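PDB 4OOU: beta-1,4-mannanase from Cryptopygus antarcticus, which hydrolyses internal beta-1,4 linkages in the backbones of mannans, galactomannans and glucomannans, releasing mainly short manno-oligosaccharides. Local coordinates for residues Arg47-Asp52 / Leu131-Leu136; Phe53-Tyr58 / Gly88-Ala93; Trp299-Asn304 / Asn333-Ala338. One frame throughout, in Å; residues are numbered along the deposited sequence.

Contact 1: Arg47-Asp52 / Leu131-Leu136; sequences RSYGSD and LFNGAL
Y49 presents the hydroxyl end of its ring to the side-chain amide of N133, which lies at the ring's edge near its plane; the amide is turned 86° to the ring, so the two flat groups stand almost perpendicular. The ring of W46 meets Y49 edge-to-face, and W83 and V86 of strand 79-86 also touch it. The first torsion of Y49 (chi1 179°) extends the ring away from its own backbone N and across the gap, bringing OH 3.1 Å from the N133 atom modelled as OD1. The N133 amide is probably turned over in the model. The established partner of the Y49 hydroxyl is the carboxylate of E87, and L136 borders the same end through CB, 4.5 Å from Y49 OH. The loop 47-52 follows strand 35-43 of the TIM barrel, and N133 ends strand 126-133, so Y49 spans the C-terminal end of the intervening strand 79-86. N133 lies beside the substrate-binding residues W83 and N180, on the catalytic side of the barrel. Y49 and G50 are the corners of a type II turn from S48 to S51, G50 at positive phi; S51 N donates to S48 O at 3.1 Å. Behind it the buried carboxylate of D52 takes two backbone N-H groups. S48 N reaches D52 OD1 at 2.8 Å, on the syn side but 28° out of the carboxylate plane, while R47 N is shared between the syn lone pairs of both oxygens, 3.2 Å from D52 OD2. R47 and S48 also bond by their side chains to N61 of helix 58-74.

Contact 2: Phe53-Tyr58 / Gly88-Ala93; sequences FGNGQY and GQVSPA
G54 and V90 bring the two backbones closest, with their CA atoms 6.2 Å apart, although neither segment is a regular strand. G54 to Q57 form a type I' turn, closed by Q57 N to G54 O at 2.8 Å, with N55 and G56 both at positive phi; on the other side the chain bends through a cis peptide between S91 and P92. V90 carries the contact. Its CG1 branch, turned anti to the backbone N (chi1 166°), presses on the backbone where the turn begins, 3.3 Å from F53 O and 3.7 Å from G54 C, where glycine has no side chain in the way. The segments belong to the loops that follow the neighbouring parallel strands 35-43 and 79-86 of the TIM barrel. N55 runs past V90 in the opposite direction, its ND2 3.6 Å from V90 CG1. A water bridges the two segments: it accepts from N55 ND2 at 2.8 Å and donates to V90 O at 2.6 Å. The rotation of the N55 amide is fixed from its other end, since OD1 accepts from S105 OG and K106 N. D104 and D112 receive the backbone N-H groups of N55 and G54, respectively.

Contact 3: Trp299-Asn304 / Asn333-Ala338; sequences WAYNVN and NGYNGA
Two aromatic side chains of 299-304 make the contact, W299 against G334 and Y301 against Y335, both by van der Waals contact. The indole of W299 lies against the backbone at G334: NE1 is 3.7 Å from G334 CA, with W299 CE2 and CZ2 each 4.0 Å from the same atom. G334, which has positive phi just past the end of helix 323-332, bears no side chain, and its bare CA leaves room for the indole; the CA atoms of W299 and G334 are 6.7 Å apart. In the second pair, Y301 CE2 sits at the edge of the Y335 ring near its plane, 3.7 Å from Y335 OH and 4.2 Å from Y335 CE1, and the two side chains cross at a slant. Y301 has its first torsion at -66°, which sets CG beside its own backbone N with the ring directed at 333-338. This is the N-terminal end of the TIM barrel: 299-304 leads towards strand 308-313, whereas the segment 333-338 turns from helix 323-332 into the adjacent parallel strand 337-340. L308, at the start of the first of these strands, touches both tyrosines, and G337 joins I310 by backbone hydrogen bonding. The polar bonds hold each side rather than link the two. N302 N donates to W299 O at 2.8 Å, within the segment's own backbone. V303 N donates to N304 OD1 at 3.2 Å, approaching 54° out of the carbonyl plane, and N304 CG lies in the indole plane at its edge. The phenol oxygens turn to the loop before 299-304: Y301 OH bonds to N291 O, whereas Y335 OH makes weak bonds to P293 O and V296 O.

Overall arrangement
Contacts 1 and 2 form one neighbourhood, their centres 10 Å apart, and both segments of contact 2 fall between the two segments of contact 1 in sequence. Residues 47-52 run straight into 53-58, and V90 also packs on S51, while Q89 touches Y49; the loops after strands 35-43 and 79-86 thus pack together beside the substrate-binding end of the barrel. Contact 3 follows in series on the other side of the chain's centre, its centre 27 Å from that of contact 1 and 35 Å from that of contact 2. Contacts 1 and 3 both adjoin the barrel sheet, through strands 126-133 and 337-340, at the catalytic and the N-terminal end respectively.

Contact 1: Arg47-Asp52 / Leu131-Leu136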
loop_
_atom_site.group_PDB
_atom_site.type_symbol
_atom_site.label_atom_id
_atom_site.label_comp_id
_atom_site.label_asym_id
_atom_site.label_seq_id
_atom_site.Cartn_x
_atom_site.Cartn_y
_atom_site.Cartn_z
ATOM N N ARG A 47 -0.873 -12.091 9.570
ATOM C CA ARG A 47 -1.236 -13.372 10.159
ATOM C C ARG A 47 -1.681 -13.028 11.583
ATOM O O ARG A 47 -2.812 -13.281 11.978
ATOM C CB ARG A 47 -0.018 -14.305 10.087
ATOM C CG ARG A 47 0.003 -15.482 11.045
ATOM C CD ARG A 47 -1.183 -16.411 10.889
ATOM N NE ARG A 47 -0.998 -17.784 11.413
ATOM C CZ ARG A 47 -0.256 -18.173 12.472
ATOM N NH1 ARG A 47 0.458 -17.335 13.249
ATOM N NH2 ARG A 47 -0.225 -19.464 12.763
ATOM N N SER A 48 -0.779 -12.376 12.299
ATOM C CA SER A 48 -1.074 -11.707 13.546
ATOM C C SER A 48 -0.988 -10.170 13.437
ATOM O O SER A 48 0.076 -9.620 13.092
ATOM C CB SER A 48 -0.112 -12.203 14.616
ATOM O OG SER A 48 -0.218 -13.596 14.743
ATOM N N TYR A 49 -2.099 -9.500 13.772
ATOM C CA TYR A 49 -2.328 -8.083 13.405
ATOM C C TYR A 49 -1.396 -7.125 14.074
ATOM O O TYR A 49 -1.625 -6.737 15.193
ATOM C CB TYR A 49 -3.788 -7.700 13.731
ATOM C CG TYR A 49 -4.213 -6.258 13.454
ATOM C CD1 TYR A 49 -4.346 -5.767 12.140
ATOM C CD2 TYR A 49 -4.546 -5.399 14.508
ATOM C CE1 TYR A 49 -4.764 -4.451 11.897
ATOM C CE2 TYR A 49 -4.984 -4.104 14.264
ATOM C CZ TYR A 49 -5.083 -3.616 12.970
ATOM O OH TYR A 49 -5.500 -2.296 12.768
ATOM N N GLY A 50 -0.325 -6.745 13.405
ATOM C CA GLY A 50 0.619 -5.810 14.005
ATOM C C GLY A 50 1.734 -6.465 14.789
ATOM O O GLY A 50 2.678 -5.763 15.169
ATOM N N SER A 51 1.637 -7.790 15.022
ATOM C CA SER A 51 2.723 -8.596 15.633
ATOM C C SER A 51 3.397 -9.700 14.747
ATOM O O SER A 51 3.888 -10.708 15.268
ATOM C CB SER A 51 2.258 -9.204 16.955
ATOM O OG SER A 51 1.169 -10.071 16.783
ATOM N N ASP A 52 3.470 -9.483 13.436
ATOM C CA ASP A 52 4.039 -10.456 12.527
ATOM C C ASP A 52 5.537 -10.383 12.553
ATOM O O ASP A 52 6.202 -11.403 12.488
ATOM C CB ASP A 52 3.608 -10.191 11.095
ATOM C CG ASP A 52 2.235 -10.740 10.775
ATOM O OD1 ASP A 52 1.813 -11.737 11.392
ATOM O OD2 ASP A 52 1.592 -10.152 9.874
ATOM N N LEU A 131 3.405 0.636 6.160
ATOM C CA LEU A 131 4.003 1.093 7.398
ATOM C C LEU A 131 2.996 1.206 8.521
ATOM O O LEU A 131 3.069 0.439 9.477
ATOM C CB LEU A 131 4.721 2.428 7.172
ATOM C CG LEU A 131 6.248 2.358 7.053
ATOM C CD1 LEU A 131 6.720 1.066 6.461
ATOM C CD2 LEU A 131 6.777 3.530 6.262
ATOM N N PHE A 132 2.050 2.136 8.402
ATOM C CA PHE A 132 1.027 2.326 9.429
ATOM C C PHE A 132 -0.378 2.178 8.931
ATOM O O PHE A 132 -0.685 2.396 7.769
ATOM C CB PHE A 132 1.127 3.718 10.025
ATOM C CG PHE A 132 2.452 4.006 10.659
ATOM C CD1 PHE A 132 2.710 3.620 11.958
ATOM C CD2 PHE A 132 3.420 4.699 9.975
ATOM C CE1 PHE A 132 3.943 3.907 12.542
ATOM C CE2 PHE A 132 4.636 5.015 10.552
ATOM C CZ PHE A 132 4.904 4.608 11.832
ATOM N N ASN A 133 -1.261 1.875 9.849
ATOM C CA ASN A 133 -2.692 1.925 9.545
ATOM C C ASN A 133 -3.217 3.334 9.762
ATOM O O ASN A 133 -2.830 3.945 10.729
ATOM C CB ASN A 133 -3.421 0.975 10.463
ATOM C CG ASN A 133 -4.779 0.562 9.945
ATOM O OD1 ASN A 133 -5.559 -0.043 10.700
ATOM N ND2 ASN A 133 -5.086 0.842 8.668
ATOM N N GLY A 134 -4.062 3.842 8.857
ATOM C CA GLY A 134 -4.845 5.059 9.088
ATOM C C GLY A 134 -6.346 4.773 9.182
ATOM O O GLY A 134 -7.131 5.608 9.661
ATOM N N ALA A 135 -6.768 3.604 8.729
ATOM C CA ALA A 135 -8.186 3.197 8.872
ATOM C C ALA A 135 -8.594 3.259 10.346
ATOM O O ALA A 135 -9.541 3.926 10.722
ATOM C CB ALA A 135 -8.412 1.783 8.308
ATOM N N LEU A 136 -7.818 2.546 11.158
ATOM C CA LEU A 136 -7.875 2.572 12.603
ATOM C C LEU A 136 -6.453 2.957 13.030
ATOM O O LEU A 136 -5.469 2.583 12.380
ATOM C CB LEU A 136 -8.260 1.191 13.121
ATOM C CG LEU A 136 -9.740 0.801 13.400
ATOM C CD1 LEU A 136 -10.816 1.497 12.541
ATOM C CD2 LEU A 136 -9.901 -0.729 13.368
#

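Contact 2: Phe53-Tyr58 / Gly88-Ala93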
loop_
_atom_site.group_PDB
_atom_site.type_symbol
_atom_site.label_atom_id
_atom_site.label_comp_id
_atom_site.label_asym_id
_atom_site.label_seq_id
_atom_site.Cartn_x
_atom_site.Cartn_y
_atom_site.Cartn_z
ATOM N N PHE A 53 6.048 -9.158 12.594
ATOM C CA PHE A 53 7.458 -8.880 12.696
ATOM C C PHE A 53 7.816 -8.080 13.970
ATOM O O PHE A 53 7.024 -7.226 14.434
ATOM C CB PHE A 53 7.853 -8.039 11.512
ATOM C CG PHE A 53 7.296 -8.516 10.212
ATOM C CD1 PHE A 53 8.001 -9.429 9.436
ATOM C CD2 PHE A 53 6.081 -8.018 9.746
ATOM C CE1 PHE A 53 7.489 -9.848 8.231
ATOM C CE2 PHE A 53 5.560 -8.431 8.535
ATOM C CZ PHE A 53 6.269 -9.347 7.771
ATOM N N GLY A 54 9.022 -8.328 14.495
ATOM C CA GLY A 54 9.502 -7.695 15.729
ATOM C C GLY A 54 9.282 -8.585 16.940
ATOM O O GLY A 54 8.423 -9.498 16.891
ATOM N N ASN A 55 10.044 -8.324 18.019
ATOM C CA ASN A 55 9.881 -9.009 19.327
ATOM C C ASN A 55 9.789 -10.518 19.159
ATOM O O ASN A 55 8.916 -11.189 19.712
ATOM C CB ASN A 55 8.665 -8.474 20.096
ATOM C CG ASN A 55 8.849 -7.027 20.564
ATOM O OD1 ASN A 55 9.962 -6.490 20.561
ATOM N ND2 ASN A 55 7.754 -6.397 20.993
ATOM N N GLY A 56 10.697 -11.029 18.336
ATOM C CA GLY A 56 10.782 -12.429 18.019
ATOM C C GLY A 56 9.495 -13.090 17.617
ATOM O O GLY A 56 9.365 -14.294 17.803
ATOM N N GLN A 57 8.555 -12.332 17.058
ATOM C CA GLN A 57 7.199 -12.877 16.781
ATOM C C GLN A 57 7.121 -13.536 15.414
ATOM O O GLN A 57 6.166 -14.231 15.100
ATOM C CB GLN A 57 6.122 -11.778 16.881
ATOM C CG GLN A 57 5.972 -11.158 18.261
ATOM C CD GLN A 57 5.514 -12.131 19.317
ATOM O OE1 GLN A 57 4.766 -13.080 19.046
ATOM N NE2 GLN A 57 5.937 -11.890 20.546
ATOM N N TYR A 58 8.142 -13.307 14.605
ATOM C CA TYR A 58 8.194 -13.844 13.259
ATOM C C TYR A 58 8.416 -15.343 13.235
ATOM O O TYR A 58 7.999 -16.005 12.274
ATOM C CB TYR A 58 9.300 -13.141 12.511
ATOM C CG TYR A 58 9.464 -13.513 11.061
ATOM C CD1 TYR A 58 8.682 -12.928 10.079
ATOM C CD2 TYR A 58 10.433 -14.401 10.658
ATOM C CE1 TYR A 58 8.856 -13.239 8.737
ATOM C CE2 TYR A 58 10.598 -14.716 9.325
ATOM C CZ TYR A 58 9.808 -14.128 8.365
ATOM O OH TYR A 58 9.981 -14.428 7.023
ATOM N N GLY A 88 1.184 0.206 16.269
ATOM C CA GLY A 88 2.221 0.228 17.301
ATOM C C GLY A 88 2.281 -0.968 18.228
ATOM O O GLY A 88 2.940 -0.919 19.257
ATOM N N GLN A 89 1.594 -2.044 17.901
ATOM C CA GLN A 89 1.486 -3.144 18.837
ATOM C C GLN A 89 2.828 -3.755 19.262
ATOM O O GLN A 89 2.978 -4.213 20.417
ATOM C CB GLN A 89 0.609 -4.234 18.234
ATOM C CG GLN A 89 -0.835 -3.805 18.098
ATOM C CD GLN A 89 -1.200 -3.418 16.694
ATOM O OE1 GLN A 89 -0.393 -2.840 15.960
ATOM N NE2 GLN A 89 -2.430 -3.746 16.299
ATOM N N VAL A 90 3.757 -3.777 18.303
ATOM C CA VAL A 90 5.107 -4.315 18.450
ATOM C C VAL A 90 6.112 -3.303 17.923
ATOM O O VAL A 90 7.128 -3.053 18.574
ATOM C CB VAL A 90 5.299 -5.609 17.637
ATOM C CG1 VAL A 90 6.784 -5.975 17.514
ATOM C CG2 VAL A 90 4.539 -6.748 18.268
ATOM N N SER A 91 5.829 -2.746 16.749
ATOM C CA SER A 91 6.676 -1.725 16.148
ATOM C C SER A 91 6.010 -0.388 15.937
ATOM O O SER A 91 4.774 -0.312 15.884
ATOM C CB SER A 91 7.088 -2.189 14.783
ATOM O OG SER A 91 8.447 -2.492 14.823
ATOM N N PRO A 92 6.805 0.691 15.831
ATOM C CA PRO A 92 8.172 0.845 16.282
ATOM C C PRO A 92 8.192 0.951 17.815
ATOM O O PRO A 92 7.133 1.136 18.422
ATOM C CB PRO A 92 8.593 2.182 15.673
ATOM C CG PRO A 92 7.327 2.949 15.532
ATOM C CD PRO A 92 6.309 1.909 15.169
ATOM N N ALA A 93 9.372 0.875 18.438
ATOM C CA ALA A 93 9.454 0.974 19.907
ATOM C C ALA A 93 9.524 2.440 20.378
ATOM O O ALA A 93 10.345 3.220 19.870
ATOM C CB ALA A 93 10.639 0.174 20.441
HETATM O O HOH W 1 8.573 -3.789 20.583
#

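Contact 3: Trp299-Asn304 / Asn333-Ala338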
loop_
_atom_site.group_PDB
_atom_site.type_symbol
_atom_site.label_atom_id
_atom_site.label_comp_id
_atom_site.label_asym_id
_atom_site.label_seq_id
_atom_site.Cartn_x
_atom_site.Cartn_y
_atom_site.Cartn_z
ATOM N N TRP A 299 -8.134 5.481 -16.965
ATOM C CA TRP A 299 -7.835 6.688 -17.722
ATOM C C TRP A 299 -8.815 7.762 -17.309
ATOM O O TRP A 299 -8.466 8.945 -17.228
ATOM C CB TRP A 299 -7.951 6.388 -19.206
ATOM C CG TRP A 299 -7.163 5.137 -19.618
ATOM C CD1 TRP A 299 -7.676 3.941 -20.024
ATOM C CD2 TRP A 299 -5.739 4.973 -19.603
ATOM N NE1 TRP A 299 -6.674 3.058 -20.283
ATOM C CE2 TRP A 299 -5.468 3.669 -20.043
ATOM C CE3 TRP A 299 -4.672 5.810 -19.274
ATOM C CZ2 TRP A 299 -4.174 3.169 -20.152
ATOM C CZ3 TRP A 299 -3.367 5.315 -19.400
ATOM C CH2 TRP A 299 -3.133 4.002 -19.828
ATOM N N ALA A 300 -10.041 7.321 -17.016
ATOM C CA ALA A 300 -11.073 8.189 -16.478
ATOM C C ALA A 300 -10.555 8.974 -15.284
ATOM O O ALA A 300 -10.971 10.106 -15.068
ATOM C CB ALA A 300 -12.309 7.379 -16.080
ATOM N N TYR A 301 -9.649 8.404 -14.488
ATOM C CA TYR A 301 -9.220 9.131 -13.300
ATOM C C TYR A 301 -8.214 10.248 -13.652
ATOM O O TYR A 301 -7.824 11.023 -12.791
ATOM C CB TYR A 301 -8.706 8.184 -12.217
ATOM C CG TYR A 301 -9.783 7.293 -11.649
ATOM C CD1 TYR A 301 -10.882 7.816 -11.016
ATOM C CD2 TYR A 301 -9.703 5.928 -11.761
ATOM C CE1 TYR A 301 -11.890 7.013 -10.508
ATOM C CE2 TYR A 301 -10.699 5.111 -11.247
ATOM C CZ TYR A 301 -11.806 5.667 -10.623
ATOM O OH TYR A 301 -12.794 4.826 -10.110
ATOM N N ASN A 302 -7.866 10.357 -14.932
ATOM C CA ASN A 302 -6.946 11.386 -15.437
ATOM C C ASN A 302 -5.754 11.499 -14.502
ATOM O O ASN A 302 -5.540 12.516 -13.858
ATOM C CB ASN A 302 -7.649 12.738 -15.636
ATOM C CG ASN A 302 -6.765 13.771 -16.372
ATOM O OD1 ASN A 302 -7.015 14.980 -16.330
ATOM N ND2 ASN A 302 -5.727 13.298 -17.036
ATOM N N VAL A 303 -5.009 10.411 -14.391
ATOM C CA VAL A 303 -3.956 10.327 -13.377
ATOM C C VAL A 303 -2.713 9.556 -13.928
ATOM O O VAL A 303 -1.965 8.893 -13.204
ATOM C CB VAL A 303 -4.601 9.740 -12.118
ATOM C CG1 VAL A 303 -4.465 8.220 -12.043
ATOM C CG2 VAL A 303 -4.091 10.433 -10.899
ATOM N N ASN A 304 -2.481 9.765 -15.221
ATOM C CA ASN A 304 -1.634 8.950 -16.043
ATOM C C ASN A 304 -0.154 9.290 -15.867
ATOM O O ASN A 304 0.681 8.563 -16.378
ATOM C CB ASN A 304 -2.036 9.086 -17.525
ATOM C CG ASN A 304 -3.559 8.975 -17.776
ATOM O OD1 ASN A 304 -4.386 8.591 -16.911
ATOM N ND2 ASN A 304 -3.929 9.309 -18.981
ATOM N N ASN A 333 -8.597 -2.672 -18.542
ATOM C CA ASN A 333 -9.093 -1.303 -18.558
ATOM C C ASN A 333 -8.109 -0.353 -17.944
ATOM O O ASN A 333 -8.473 0.619 -17.278
ATOM C CB ASN A 333 -10.457 -1.241 -17.886
ATOM C CG ASN A 333 -11.529 -1.914 -18.719
ATOM O OD1 ASN A 333 -12.043 -2.969 -18.364
ATOM N ND2 ASN A 333 -11.843 -1.317 -19.851
ATOM N N GLY A 334 -6.837 -0.644 -18.181
ATOM C CA GLY A 334 -5.765 0.302 -17.917
ATOM C C GLY A 334 -5.145 0.287 -16.532
ATOM O O GLY A 334 -4.204 1.035 -16.278
ATOM N N TYR A 335 -5.618 -0.550 -15.620
ATOM C CA TYR A 335 -5.038 -0.470 -14.288
ATOM C C TYR A 335 -3.688 -1.168 -14.226
ATOM O O TYR A 335 -3.414 -2.087 -15.006
ATOM C CB TYR A 335 -5.983 -0.979 -13.221
ATOM C CG TYR A 335 -7.267 -0.209 -13.173
ATOM C CD1 TYR A 335 -7.392 0.913 -12.369
ATOM C CD2 TYR A 335 -8.354 -0.595 -13.947
ATOM C CE1 TYR A 335 -8.567 1.640 -12.340
ATOM C CE2 TYR A 335 -9.540 0.105 -13.904
ATOM C CZ TYR A 335 -9.645 1.217 -13.101
ATOM O OH TYR A 335 -10.825 1.899 -13.068
ATOM N N ASN A 336 -2.864 -0.745 -13.275
ATOM C CA ASN A 336 -1.525 -1.289 -13.166
ATOM C C ASN A 336 -1.359 -2.369 -12.144
ATOM O O ASN A 336 -0.285 -2.947 -12.044
ATOM C CB ASN A 336 -0.571 -0.164 -12.913
ATOM C CG ASN A 336 -0.608 0.810 -14.032
ATOM O OD1 ASN A 336 0.015 0.599 -15.062
ATOM N ND2 ASN A 336 -1.389 1.848 -13.868
ATOM N N GLY A 337 -2.408 -2.647 -11.380
ATOM C CA GLY A 337 -2.481 -3.914 -10.670
ATOM C C GLY A 337 -3.830 -4.121 -9.990
ATOM O O GLY A 337 -4.677 -3.219 -10.014
ATOM N N ALA A 338 -4.017 -5.294 -9.368
ATOM C CA ALA A 338 -5.238 -5.589 -8.590
ATOM C C ALA A 338 -4.991 -6.635 -7.517
ATOM O O ALA A 338 -4.463 -7.728 -7.805
ATOM C CB ALA A 338 -6.356 -6.057 -9.499
#